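Local coordinates for cyclic di-GMP receptor atypical PilZ domain-containing protein (Xanthomonas campestris pv. campestris, PDB 3RQA) that is of unknown function but forms a tetramer through a helical bundle and carries an atypical PilZ domain, a family named for cyclic di-GMP receptors, at residues T44-T47 with L48-L52; G167-D170 with A171-H175. One frame throughout, in Å; residues are numbered along the deposited sequence.

Overall arrangement
Both interactions are built round an i to i+4 salt bridge along a helix, and together they illustrate how two such pairs can be joined where helices pack. Interaction 1 lies on helix 42-55 and interaction 2 on helix 165-185, their centres about 9 Å apart on the same side of the chain's centre. R50 NH1 reaches across to D170 OD2 at 2.9 Å, so the charges alternate in a chain E46, R50, D170, R174. The side chain of L168 packs against A45 and against the backbone N of E46. Helix 42-55 also meets a second subunit of the tetramer, whereas residues 167-175 touch no other chain of the assembly.

Interaction 1 of 2, residues T44-T47 with L48-L52; sequences TAET and LLRSL
E46 and R50 form an i to i+4 salt bridge along helix 42-55, which packs between the PilZ barrel, helix 165-185 and a neighbouring subunit. R50 NE lies 2.8 Å from E46 OE2 in a nearly straight bond (N-H...O 167°), and the carboxylate oxygen sits at the guanidinium edge, in its plane. The lone pair used is the anti one, away from OE1, and the two flat groups are turned 55° from each other. A second, weak bond runs from R50 NH1 to the same OE2 at 3.3 Å. The glutamate reaches this place with CG anti to its backbone N (chi1 171°) and the chain extended beyond; R50 leans back toward it, CG beside its own backbone N. R50 CG lies 3.4 Å from E46 O.

One residue further on, S51 doubles the helical bond. Its OG donates to T47 O at 2.7 Å while its backbone N donates to the same oxygen at 2.9 Å, the two donors arriving from opposite faces of the carbonyl plane. The buried hydroxyl thus has an acceptor within its own helix for its proton.

L48 and L49 rest with A45 on L139 of strand 139-150, R50 packs on A171 of helix 165-185 and turns NH1 to D170 there, and T47, L48 and S51 pack against D82 and L83 of a second subunit.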
loop_
_atom_site.group_PDB
_atom_site.type_symbol
_atom_site.label_atom_id
_atom_site.label_comp_id
_atom_site.label_asym_id
_atom_site.label_seq_id
_atom_site.Cartn_x
_atom_site.Cartn_y
_atom_site.Cartn_z
ATOM N N THR C 44 -18.745 -1.963 -1.097
ATOM C CA THR C 44 -17.455 -2.160 -0.434
ATOM C C THR C 44 -17.493 -3.485 0.324
ATOM O O THR C 44 -16.555 -4.285 0.251
ATOM C CB THR C 44 -17.149 -1.015 0.562
ATOM O OG1 THR C 44 -17.103 0.229 -0.145
ATOM C CG2 THR C 44 -15.811 -1.248 1.255
ATOM N N ALA C 45 -18.584 -3.707 1.052
ATOM C CA ALA C 45 -18.757 -4.943 1.804
ATOM C C ALA C 45 -18.801 -6.113 0.815
ATOM O O ALA C 45 -18.072 -7.092 0.978
ATOM C CB ALA C 45 -20.047 -4.887 2.628
ATOM N N GLU C 46 -19.632 -6.003 -0.217
ATOM C CA GLU C 46 -19.736 -7.071 -1.217
ATOM C C GLU C 46 -18.377 -7.374 -1.859
ATOM O O GLU C 46 -17.995 -8.532 -2.002
ATOM C CB GLU C 46 -20.750 -6.702 -2.319
ATOM C CG GLU C 46 -20.751 -7.676 -3.512
ATOM C CD GLU C 46 -21.830 -7.385 -4.550
ATOM O OE1 GLU C 46 -22.353 -6.257 -4.579
ATOM O OE2 GLU C 46 -22.145 -8.290 -5.353
ATOM N N THR C 47 -17.653 -6.328 -2.235
ATOM C CA THR C 47 -16.351 -6.502 -2.870
ATOM C C THR C 47 -15.386 -7.205 -1.934
ATOM O O THR C 47 -14.649 -8.082 -2.351
ATOM C CB THR C 47 -15.756 -5.150 -3.320
ATOM O OG1 THR C 47 -16.603 -4.580 -4.330
ATOM C CG2 THR C 47 -14.349 -5.345 -3.898
ATOM N N LEU C 48 -15.402 -6.822 -0.667
ATOM C CA LEU C 48 -14.546 -7.445 0.316
ATOM C C LEU C 48 -14.811 -8.958 0.398
ATOM O O LEU C 48 -13.884 -9.765 0.345
ATOM C CB LEU C 48 -14.785 -6.814 1.701
ATOM C CG LEU C 48 -14.260 -7.630 2.893
ATOM C CD1 LEU C 48 -12.771 -7.894 2.715
ATOM C CD2 LEU C 48 -14.539 -6.889 4.208
ATOM N N LEU C 49 -16.083 -9.324 0.544
ATOM C CA LEU C 49 -16.484 -10.723 0.666
ATOM C C LEU C 49 -16.166 -11.560 -0.576
ATOM O O LEU C 49 -15.587 -12.647 -0.476
ATOM C CB LEU C 49 -17.987 -10.801 0.998
ATOM C CG LEU C 49 -18.404 -10.939 2.472
ATOM C CD1 LEU C 49 -17.539 -10.092 3.353
ATOM C CD2 LEU C 49 -19.869 -10.554 2.622
ATOM N N ARG C 50 -16.538 -11.055 -1.745
ATOM C CA ARG C 50 -16.293 -11.787 -2.977
ATOM C C ARG C 50 -14.803 -11.932 -3.271
ATOM O O ARG C 50 -14.331 -13.025 -3.558
ATOM C CB ARG C 50 -16.982 -11.102 -4.154
ATOM C CG ARG C 50 -18.505 -11.181 -4.120
ATOM C CD ARG C 50 -19.107 -10.684 -5.436
ATOM N NE ARG C 50 -20.566 -10.651 -5.382
ATOM C CZ ARG C 50 -21.351 -11.720 -5.250
ATOM N NH1 ARG C 50 -22.667 -11.570 -5.203
ATOM N NH2 ARG C 50 -20.831 -12.936 -5.179
ATOM N N SER C 51 -14.066 -10.829 -3.193
ATOM C CA SER C 51 -12.634 -10.860 -3.462
ATOM C C SER C 51 -11.961 -11.826 -2.510
ATOM O O SER C 51 -11.092 -12.605 -2.899
ATOM C CB SER C 51 -12.038 -9.462 -3.298
ATOM O OG SER C 51 -12.690 -8.539 -4.154
ATOM N N LEU C 52 -12.394 -11.776 -1.256
ATOM C CA LEU C 52 -11.859 -12.635 -0.208
ATOM C C LEU C 52 -12.071 -14.108 -0.588
ATOM O O LEU C 52 -11.192 -14.948 -0.392
ATOM C CB LEU C 52 -12.566 -12.307 1.112
ATOM C CG LEU C 52 -11.893 -12.590 2.455
ATOM C CD1 LEU C 52 -10.504 -11.938 2.496
ATOM C CD2 LEU C 52 -12.782 -12.054 3.580
#

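Interaction 2 of 2, residues G167-D170 with A171-H175; sequences GLQD and ALERH
D170 and R174, one helical turn apart on helix 165-185, pair through a single short bond: R174 NE donates to D170 OD2 at 2.7 Å. The oxygen lies at the edge of the guanidinium and in its plane, but the donor meets the carboxylate on its syn side, 26° out of plane, and the two planes stand 66° apart. Complementary first torsions bring the groups together. D170 points its CG away from the backbone N (chi1 -174°), whereas R174 keeps CG beside its backbone N and runs extended to NE; R174 CG passes 3.4 Å from D170 O.

A second i to i+4 pair stands beside the first. Q169 and E173 both run extended beyond CG, and Q169 NE2 donates to E173 OE2 at 3.0 Å. The donor meets that oxygen nearly in line with its C-O bond, while the oxygen lies somewhat out of the amide plane; amide and carboxylate are markedly twisted against each other. Between the two pairs, D170 OD1 and E173 OE1 remain 5.1 Å from each other, a separation at which the like charges probably still repel mildly. D170 OD2 is also salt-bridged to NH1 of R50, so two arginines share one carboxylate oxygen, an arrangement likely to favour the charged form.

A171 lies on R50 of helix 42-55, Q169 and E173 lie against V108 in a loop, and the ring of H175 meets that of W106 on strand 101-107.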
loop_
_atom_site.group_PDB
_atom_site.type_symbol
_atom_site.label_atom_id
_atom_site.label_comp_id
_atom_site.label_asym_id
_atom_site.label_seq_id
_atom_site.Cartn_x
_atom_site.Cartn_y
_atom_site.Cartn_z
ATOM N N GLY C 167 -26.751 -7.777 -4.282
ATOM C CA GLY C 167 -25.357 -8.184 -4.376
ATOM C C GLY C 167 -24.680 -8.570 -3.072
ATOM O O GLY C 167 -24.079 -9.633 -2.974
ATOM N N LEU C 168 -24.762 -7.710 -2.064
ATOM C CA LEU C 168 -24.133 -8.012 -0.787
ATOM C C LEU C 168 -24.802 -9.211 -0.127
ATOM O O LEU C 168 -24.121 -10.056 0.449
ATOM C CB LEU C 168 -24.193 -6.805 0.153
ATOM C CG LEU C 168 -23.559 -7.026 1.537
ATOM C CD1 LEU C 168 -22.083 -7.449 1.401
ATOM C CD2 LEU C 168 -23.703 -5.744 2.358
ATOM N N GLN C 169 -26.133 -9.288 -0.194
ATOM C CA GLN C 169 -26.804 -10.435 0.409
ATOM C C GLN C 169 -26.244 -11.723 -0.189
ATOM O O GLN C 169 -25.888 -12.660 0.535
ATOM C CB GLN C 169 -28.318 -10.406 0.182
ATOM C CG GLN C 169 -28.994 -11.527 0.957
ATOM C CD GLN C 169 -30.495 -11.393 1.041
ATOM O OE1 GLN C 169 -31.025 -10.322 1.361
ATOM N NE2 GLN C 169 -31.197 -12.492 0.774
ATOM N N ASP C 170 -26.149 -11.758 -1.511
ATOM C CA ASP C 170 -25.633 -12.942 -2.183
ATOM C C ASP C 170 -24.222 -13.303 -1.728
ATOM O O ASP C 170 -23.935 -14.462 -1.438
ATOM C CB ASP C 170 -25.624 -12.748 -3.694
ATOM C CG ASP C 170 -25.229 -14.014 -4.428
ATOM O OD1 ASP C 170 -26.089 -14.916 -4.534
ATOM O OD2 ASP C 170 -24.059 -14.119 -4.869
ATOM N N ALA C 171 -23.342 -12.305 -1.685
ATOM C CA ALA C 171 -21.960 -12.516 -1.253
ATOM C C ALA C 171 -21.925 -13.029 0.187
ATOM O O ALA C 171 -21.097 -13.865 0.530
ATOM C CB ALA C 171 -21.175 -11.203 -1.348
ATOM N N LEU C 172 -22.815 -12.511 1.031
ATOM C CA LEU C 172 -22.839 -12.940 2.434
ATOM C C LEU C 172 -23.340 -14.380 2.561
ATOM O O LEU C 172 -22.795 -15.170 3.346
ATOM C CB LEU C 172 -23.723 -12.009 3.282
ATOM C CG LEU C 172 -23.903 -12.353 4.770
ATOM C CD1 LEU C 172 -22.551 -12.534 5.453
ATOM C CD2 LEU C 172 -24.712 -11.243 5.445
ATOM N N GLU C 173 -24.381 -14.715 1.795
ATOM C CA GLU C 173 -24.918 -16.074 1.841
ATOM C C GLU C 173 -23.827 -17.057 1.419
ATOM O O GLU C 173 -23.611 -18.070 2.084
ATOM C CB GLU C 173 -26.151 -16.204 0.933
ATOM C CG GLU C 173 -27.461 -15.889 1.648
ATOM C CD GLU C 173 -28.624 -15.710 0.696
ATOM O OE1 GLU C 173 -28.635 -16.348 -0.381
ATOM O OE2 GLU C 173 -29.538 -14.930 1.029
ATOM N N ARG C 174 -23.138 -16.746 0.321
ATOM C CA ARG C 174 -22.066 -17.616 -0.153
ATOM C C ARG C 174 -21.009 -17.718 0.937
ATOM O O ARG C 174 -20.536 -18.811 1.257
ATOM C CB ARG C 174 -21.419 -17.061 -1.421
ATOM C CG ARG C 174 -22.283 -17.139 -2.668
ATOM C CD ARG C 174 -21.647 -16.324 -3.783
ATOM N NE ARG C 174 -22.458 -16.322 -4.994
ATOM C CZ ARG C 174 -22.450 -17.285 -5.910
ATOM N NH1 ARG C 174 -21.660 -18.340 -5.766
ATOM N NH2 ARG C 174 -23.248 -17.195 -6.962
ATOM N N HIS C 175 -20.656 -16.574 1.518
ATOM C CA HIS C 175 -19.646 -16.554 2.566
ATOM C C HIS C 175 -20.005 -17.478 3.725
ATOM O O HIS C 175 -19.184 -18.289 4.162
ATOM C CB HIS C 175 -19.437 -15.138 3.101
ATOM C CG HIS C 175 -18.373 -15.061 4.149
ATOM N ND1 HIS C 175 -17.032 -15.171 3.850
ATOM C CD2 HIS C 175 -18.454 -14.984 5.498
ATOM C CE1 HIS C 175 -16.334 -15.169 4.972
ATOM N NE2 HIS C 175 -17.172 -15.058 5.987
#